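Local atomic coordinates of conserved hypothetical protein TM1506 (Thermotoga maritima, PDB entry 1VK9), a protein that is of unknown function but has a cytidine deaminase-like fold and binds zinc ions. Residues Ile141-Val144 against Leu145-Phe148. Residues are numbered along the deposited sequence; the frame is centred on the assembly and turned at random.
Sequences IRIV and LSKF
Ile141 to Leu145 form the last turn of helix 137-145, where Leu145 N donates to Ile141 O at 2.9 Å in a nearly straight alpha-helical bond (164°). Ser146 N is shared between Arg142 O, four residues back at 3.2 Å and less straight (140°), and, weakly, Ile143 O, three back; at Lys147 the bond is to the third residue behind, Lys147 N meeting Val144 O at 2.9 Å from well above the carbonyl plane. This change from i+4 to i+3 bonding, together with Ser146 leaving helical backbone angles, marks the end of the helix, which closes in a tighter, 3-10-like turn. The Ser146 side chain joins in the closure. With chi1 at 83° its hydroxyl lies between its own backbone N and carbonyl carbon, from where OG donates to Ile143 O at 2.9 Å, tilted from that carbonyl's plane. Ile143 O is thus gripped through both the backbone and the side chain of one residue.

On the side facing helices 49-57 and 73-82, Ile141 and Leu145 run side by side, one turn apart, and touch through their branches, CG2 of Ile141 lying 3.9 Å from CD1 of Leu145. Val144 and Phe148 repeat this spacing: CG1 of Val144, anti to its backbone N, comes within 4.1 Å of CE1 of Phe148, while Val144 O lies at the ring edge, near its plane.

Ile141, Val144 and Leu145 pack the last helix of the model against its neighbours: all three touch Phe78 of helix 73-82, Leu145 also meets Val52 of helix 49-57, and Val144 reaches Val131 of helix 126-132.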
ATOM      1  N   ILE A 141       3.731  -2.188 -11.409  1.00 27.65           N
ATOM      2  CA  ILE A 141       3.896  -0.735 -11.391  1.00 26.85           C
ATOM      3  C   ILE A 141       3.988  -0.159 -12.840  1.00 30.61           C
ATOM      4  O   ILE A 141       3.271   0.767 -13.212  1.00 33.21           O
ATOM      5  CB  ILE A 141       5.186  -0.377 -10.560  1.00 24.74           C
ATOM      6  CG1 ILE A 141       4.952  -0.553  -9.061  1.00 26.55           C
ATOM      7  CG2 ILE A 141       5.646   1.053 -10.798  1.00 22.00           C
ATOM      8  CD1 ILE A 141       6.200  -0.850  -8.239  1.00 15.93           C
ATOM      9  N   ARG A 142       4.876  -0.705 -13.654  1.00 31.11           N
ATOM     10  CA  ARG A 142       5.006  -0.248 -15.024  1.00 32.17           C
ATOM     11  C   ARG A 142       3.638  -0.327 -15.766  1.00 31.65           C
ATOM     12  O   ARG A 142       3.181   0.670 -16.313  1.00 34.02           O
ATOM     13  CB  ARG A 142       6.179  -0.976 -15.730  1.00 30.84           C
ATOM     14  CG  ARG A 142       6.088  -1.093 -17.297  1.00 51.84           C
ATOM     15  CD  ARG A 142       7.426  -1.443 -18.037  1.00 65.31           C
ATOM     16  NE  ARG A 142       8.586  -0.979 -17.271  1.00 75.42           N
ATOM     17  CZ  ARG A 142       9.273  -1.713 -16.392  1.00 79.66           C
ATOM     18  NH1 ARG A 142       8.948  -2.984 -16.172  1.00 83.43           N
ATOM     19  NH2 ARG A 142      10.300  -1.175 -15.740  1.00 77.58           N
ATOM     20  N   ILE A 143       2.963  -1.472 -15.762  1.00 31.25           N
ATOM     21  CA  ILE A 143       1.707  -1.574 -16.498  1.00 30.55           C
ATOM     22  C   ILE A 143       0.623  -0.668 -15.917  1.00 31.95           C
ATOM     23  O   ILE A 143      -0.144  -0.072 -16.679  1.00 33.79           O
ATOM     24  CB  ILE A 143       1.202  -3.047 -16.664  1.00 30.89           C
ATOM     25  CG1 ILE A 143       0.340  -3.169 -17.930  1.00 31.75           C
ATOM     26  CG2 ILE A 143       0.392  -3.495 -15.461  1.00 24.43           C
ATOM     27  CD1 ILE A 143      -0.067  -4.607 -18.331  1.00 35.06           C
ATOM     28  N   VAL A 144       0.553  -0.535 -14.593  1.00 30.79           N
ATOM     29  CA  VAL A 144      -0.471   0.341 -14.021  1.00 31.18           C
ATOM     30  C   VAL A 144      -0.236   1.794 -14.440  1.00 33.35           C
ATOM     31  O   VAL A 144      -1.183   2.503 -14.801  1.00 33.93           O
ATOM     32  CB  VAL A 144      -0.591   0.227 -12.496  1.00 30.41           C
ATOM     33  CG1 VAL A 144      -1.474   1.342 -11.933  1.00 22.88           C
ATOM     34  CG2 VAL A 144      -1.163  -1.126 -12.129  1.00 30.74           C
ATOM     35  N   LEU A 145       1.020   2.226 -14.426  1.00 33.10           N
ATOM     36  CA  LEU A 145       1.338   3.593 -14.823  1.00 33.52           C
ATOM     37  C   LEU A 145       0.944   3.887 -16.263  1.00 34.87           C
ATOM     38  O   LEU A 145       0.588   5.022 -16.599  1.00 36.24           O
ATOM     39  CB  LEU A 145       2.811   3.901 -14.590  1.00 31.65           C
ATOM     40  CG  LEU A 145       3.198   4.005 -13.117  1.00 28.80           C
ATOM     41  CD1 LEU A 145       4.691   4.188 -12.973  1.00 19.34           C
ATOM     42  CD2 LEU A 145       2.444   5.132 -12.435  1.00 24.58           C
ATOM     43  N   SER A 146       0.976   2.865 -17.106  1.00 35.27           N
ATOM     44  CA  SER A 146       0.631   3.053 -18.499  1.00 38.25           C
ATOM     45  C   SER A 146      -0.894   3.114 -18.693  1.00 41.21           C
ATOM     46  O   SER A 146      -1.391   3.020 -19.817  1.00 43.61           O
ATOM     47  CB  SER A 146       1.283   1.972 -19.365  1.00 38.28           C
ATOM     48  OG  SER A 146       0.500   0.792 -19.367  1.00 38.01           O
ATOM     49  N   LYS A 147      -1.634   3.264 -17.594  1.00 42.22           N
ATOM     50  CA  LYS A 147      -3.061   3.574 -17.664  1.00 41.19           C
ATOM     51  C   LYS A 147      -3.280   4.997 -17.152  1.00 43.83           C
ATOM     52  O   LYS A 147      -4.243   5.644 -17.524  1.00 45.83           O
ATOM     53  CB  LYS A 147      -3.927   2.561 -16.891  1.00 40.47           C
ATOM     54  CG  LYS A 147      -3.716   1.059 -17.209  1.00 34.36           C
ATOM     55  CD  LYS A 147      -3.618   0.746 -18.701  1.00 39.50           C
ATOM     56  CE  LYS A 147      -4.638  -0.309 -19.156  1.00 47.96           C
ATOM     57  NZ  LYS A 147      -4.049  -1.317 -20.109  1.00 50.32           N
ATOM     58  N   PHE A 148      -2.374   5.489 -16.311  1.00 47.23           N
ATOM     59  CA  PHE A 148      -2.376   6.895 -15.881  1.00 49.66           C
ATOM     60  C   PHE A 148      -1.304   7.668 -16.647  1.00 50.32           C
ATOM     61  O   PHE A 148      -1.613   8.463 -17.533  1.00 52.68           O
ATOM     62  CB  PHE A 148      -2.109   7.034 -14.372  1.00 50.52           C
ATOM     63  CG  PHE A 148      -3.162   6.396 -13.481  1.00 50.55           C
ATOM     64  CD1 PHE A 148      -3.108   5.034 -13.166  1.00 50.40           C
ATOM     65  CD2 PHE A 148      -4.182   7.170 -12.920  1.00 53.27           C
ATOM     66  CE1 PHE A 148      -4.074   4.441 -12.328  1.00 46.67           C
ATOM     67  CE2 PHE A 148      -5.150   6.591 -12.078  1.00 54.44           C
ATOM     68  CZ  PHE A 148      -5.090   5.217 -11.786  1.00 48.55           C
TER